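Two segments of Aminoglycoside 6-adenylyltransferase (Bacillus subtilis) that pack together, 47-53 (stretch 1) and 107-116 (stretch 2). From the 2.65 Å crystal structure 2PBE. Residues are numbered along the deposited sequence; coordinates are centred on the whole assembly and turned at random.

Stretch 1, residues 47-53: ISYFVTD
Stretch 2, residues 107-116: IPIREAEDYF

The Phe-50 side chain packs against both the strand and the helix of stretch 2. Its ring lies against Ile-107 on one face and points an edge at the ring of Tyr-115. Phe-50 is buried and gives up 143 Å² to the other stretch, out of 448 Å² buried in total on both sides.

The backbones join as parallel strands. Residues 47-51 are extended, as are 107-108. Phe-50 pairs with Ile-107, CA to CA 4.8 Å, and both side chains lie on the same face of the sheet. Val-51 pairs with Pro-108, CA to CA 5.3 Å, and there the side chains diverge. Three hydrogen bonds set the register. Ile-107 N donates to Tyr-49 O at 3.1 Å. Val-51 N donates to Ile-107 O at 3.0 Å. Ile-109 N donates to Val-51 O at 2.7 Å. Ile-107 thus bonds to the residues before and after Phe-50, as expected for a parallel ladder. Its carbonyl also receives a CA-H...O contact, Phe-50 CA to Ile-107 O at 3.2 Å.

After Pro-108 (phi/psi -63/135) the chain leaves the strand. Ile-109 and Arg-110 form a 3-10 segment, with phi/psi of -56/-34 and -60/-19. Glu-111 N bonds to Pro-108 O at 2.9 Å. Glu-111 is the N-cap residue of the helix that includes 112-116. Tyr-115 N to Glu-111 O (3.1 Å) and Phe-116 N to Ala-112 O (2.7 Å) are helical hydrogen bonds. The N-to-C directions of helix 112-116 and strand 47-51 make 145°, so they run roughly opposite ways; the closest approach of the axes is 11.3 Å.

Phe-50 has chi1 -73° (m) and chi2 -100°. Ile-107 CB lies over the face of the Phe-50 ring, 4.1 Å from its centroid, a CH-pi contact; the Ile-107 side chain is chi1 m, chi2 t. Ile-107 CD1 reaches Phe-50 CZ at 3.5 Å. Tyr-115, chi1 t and chi2 94°, has its CA-to-CB bond toward stretch 1. The edge of the Phe-50 ring meets the face of the Tyr-115 ring, planes at 80°, centroids 5.2 Å apart. Phe-50 CZ is 3.8 Å from Tyr-115 CG. This geometry sets the weakly positive ring hydrogens of Phe-50 against the pi cloud of Tyr-115.

Other side-chain contacts complete the packing. Ile-109, chi1 t and chi2 p, has 64 Å² covered by stretch 1 and brings CD1 to 3.7 Å from Phe-50 CB. Ala-112, in the first turn of the helix, has CB 4.0 Å from Phe-50 CD1. Ser-48, chi1 m, makes a carbon-to-carbon contact, Ser-48 CB to Ile-107 CD1, 4.2 Å.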

# COMPACT_ATOMS: atom_id res chain seq x y z
N ILE A 47 5.42 16.30 -0.62
CA ILE A 47 5.20 15.34 -1.67
C ILE A 47 5.97 15.68 -2.93
O ILE A 47 6.18 16.85 -3.24
CB ILE A 47 3.71 15.30 -2.03
CG1 ILE A 47 2.88 15.17 -0.75
CG2 ILE A 47 3.42 14.15 -2.99
CD1 ILE A 47 3.12 13.89 0.06
N SER A 48 6.39 14.65 -3.65
CA SER A 48 7.11 14.83 -4.91
C SER A 48 6.54 13.86 -5.94
O SER A 48 6.48 12.65 -5.70
CB SER A 48 8.61 14.51 -4.75
OG SER A 48 9.26 15.45 -3.93
N TYR A 49 6.13 14.41 -7.08
CA TYR A 49 5.60 13.60 -8.18
C TYR A 49 6.61 13.61 -9.32
O TYR A 49 6.95 14.67 -9.83
CB TYR A 49 4.30 14.17 -8.74
CG TYR A 49 3.07 14.15 -7.84
CD1 TYR A 49 2.82 13.06 -6.96
CD2 TYR A 49 2.09 15.17 -7.96
CE1 TYR A 49 1.60 12.98 -6.23
CE2 TYR A 49 0.87 15.10 -7.24
CZ TYR A 49 0.63 14.01 -6.37
OH TYR A 49 -0.57 13.93 -5.69
N PHE A 50 7.10 12.43 -9.70
CA PHE A 50 8.04 12.35 -10.82
C PHE A 50 7.14 12.15 -12.01
O PHE A 50 6.42 11.15 -12.08
CB PHE A 50 9.00 11.19 -10.63
CG PHE A 50 10.02 11.43 -9.58
CD1 PHE A 50 11.31 11.84 -9.93
CD2 PHE A 50 9.67 11.34 -8.22
CE1 PHE A 50 12.27 12.16 -8.92
CE2 PHE A 50 10.61 11.66 -7.20
CZ PHE A 50 11.92 12.07 -7.56
N VAL A 51 7.18 13.10 -12.93
CA VAL A 51 6.30 13.07 -14.08
C VAL A 51 6.98 12.99 -15.44
O VAL A 51 8.19 13.18 -15.56
CB VAL A 51 5.38 14.31 -14.05
CG1 VAL A 51 4.76 14.45 -12.68
CG2 VAL A 51 6.17 15.57 -14.39
N THR A 52 6.19 12.72 -16.46
CA THR A 52 6.72 12.64 -17.81
C THR A 52 6.86 14.04 -18.41
O THR A 52 7.95 14.41 -18.89
CB THR A 52 5.81 11.78 -18.71
OG1 THR A 52 4.46 12.26 -18.60
CG2 THR A 52 5.87 10.32 -18.30
N ASP A 53 5.78 14.82 -18.36
CA ASP A 53 5.74 16.18 -18.91
C ASP A 53 5.54 17.25 -17.86
O ASP A 53 4.41 17.56 -17.49
CB ASP A 53 4.62 16.31 -19.93
CG ASP A 53 4.70 17.59 -20.75
OD1 ASP A 53 5.32 18.59 -20.30
OD2 ASP A 53 4.13 17.59 -21.86
N ILE A 107 9.17 16.79 -10.26
CA ILE A 107 10.48 16.46 -10.78
C ILE A 107 10.37 15.65 -12.07
O ILE A 107 9.53 14.77 -12.18
CB ILE A 107 11.25 15.62 -9.75
CG1 ILE A 107 11.23 16.35 -8.39
CG2 ILE A 107 12.67 15.35 -10.23
CD1 ILE A 107 11.79 15.52 -7.26
N PRO A 108 11.21 15.96 -13.08
CA PRO A 108 11.13 15.19 -14.32
C PRO A 108 11.48 13.72 -14.02
O PRO A 108 12.46 13.45 -13.32
CB PRO A 108 12.15 15.87 -15.21
CG PRO A 108 12.11 17.28 -14.75
CD PRO A 108 12.09 17.13 -13.25
N ILE A 109 10.69 12.79 -14.55
CA ILE A 109 10.91 11.38 -14.31
C ILE A 109 12.30 10.91 -14.68
O ILE A 109 12.87 10.02 -14.04
CB ILE A 109 9.86 10.54 -15.07
CG1 ILE A 109 10.03 9.07 -14.73
CG2 ILE A 109 10.01 10.73 -16.56
CD1 ILE A 109 9.84 8.76 -13.27
N ARG A 110 12.86 11.52 -15.73
CA ARG A 110 14.18 11.17 -16.19
C ARG A 110 15.26 11.39 -15.12
O ARG A 110 16.34 10.82 -15.20
CB ARG A 110 14.51 11.99 -17.45
CG ARG A 110 15.94 11.83 -17.98
CD ARG A 110 16.32 10.36 -18.23
NE ARG A 110 17.54 10.24 -19.04
CZ ARG A 110 17.60 10.54 -20.33
NH1 ARG A 110 16.51 10.96 -20.97
NH2 ARG A 110 18.75 10.44 -20.99
N GLU A 111 14.95 12.19 -14.10
CA GLU A 111 15.93 12.52 -13.06
C GLU A 111 15.77 11.77 -11.74
O GLU A 111 16.33 12.17 -10.72
CB GLU A 111 15.89 14.03 -12.78
CG GLU A 111 15.88 14.86 -14.06
CD GLU A 111 16.14 16.32 -13.82
OE1 GLU A 111 17.05 16.61 -13.03
OE2 GLU A 111 15.46 17.19 -14.41
N ALA A 112 15.00 10.68 -11.77
CA ALA A 112 14.75 9.87 -10.59
C ALA A 112 16.02 9.19 -10.12
O ALA A 112 16.37 9.25 -8.94
CB ALA A 112 13.68 8.82 -10.90
N GLU A 113 16.71 8.54 -11.05
CA GLU A 113 17.96 7.85 -10.79
C GLU A 113 18.94 8.76 -10.05
O GLU A 113 19.43 8.41 -8.99
CB GLU A 113 18.58 7.38 -12.11
CG GLU A 113 17.60 6.73 -13.10
CD GLU A 113 16.77 7.76 -13.90
OE1 GLU A 113 15.69 8.17 -13.43
OE2 GLU A 113 17.22 8.16 -15.01
N ASP A 114 19.20 9.94 -10.64
CA ASP A 114 20.12 10.91 -10.04
C ASP A 114 19.65 11.19 -8.63
O ASP A 114 20.42 11.13 -7.67
CB ASP A 114 20.13 12.25 -10.81
CG ASP A 114 20.67 12.13 -12.23
OD1 ASP A 114 21.73 11.49 -12.42
OD2 ASP A 114 20.05 12.70 -13.17
N TYR A 115 18.36 11.50 -8.52
CA TYR A 115 17.71 11.82 -7.25
C TYR A 115 17.94 10.76 -6.18
O TYR A 115 18.45 11.08 -5.10
CB TYR A 115 16.21 11.96 -7.48
CG TYR A 115 15.44 12.40 -6.25
CD1 TYR A 115 15.15 13.78 -6.02
CD2 TYR A 115 14.93 11.44 -5.33
CE1 TYR A 115 14.35 14.18 -4.90
CE2 TYR A 115 14.16 11.83 -4.21
CZ TYR A 115 13.86 13.19 -4.00
OH TYR A 115 13.02 13.51 -2.95
N PHE A 116 17.52 9.53 -6.48
CA PHE A 116 17.67 8.40 -5.58
C PHE A 116 19.11 8.29 -5.09
O PHE A 116 19.38 8.42 -3.89
CB PHE A 116 17.29 7.09 -6.29
CG PHE A 116 15.81 6.93 -6.54
CD1 PHE A 116 15.39 6.11 -7.60
CD2 PHE A 116 14.84 7.55 -5.72
CE1 PHE A 116 13.99 5.91 -7.87
CE2 PHE A 116 13.43 7.38 -5.95
CZ PHE A 116 13.02 6.56 -7.02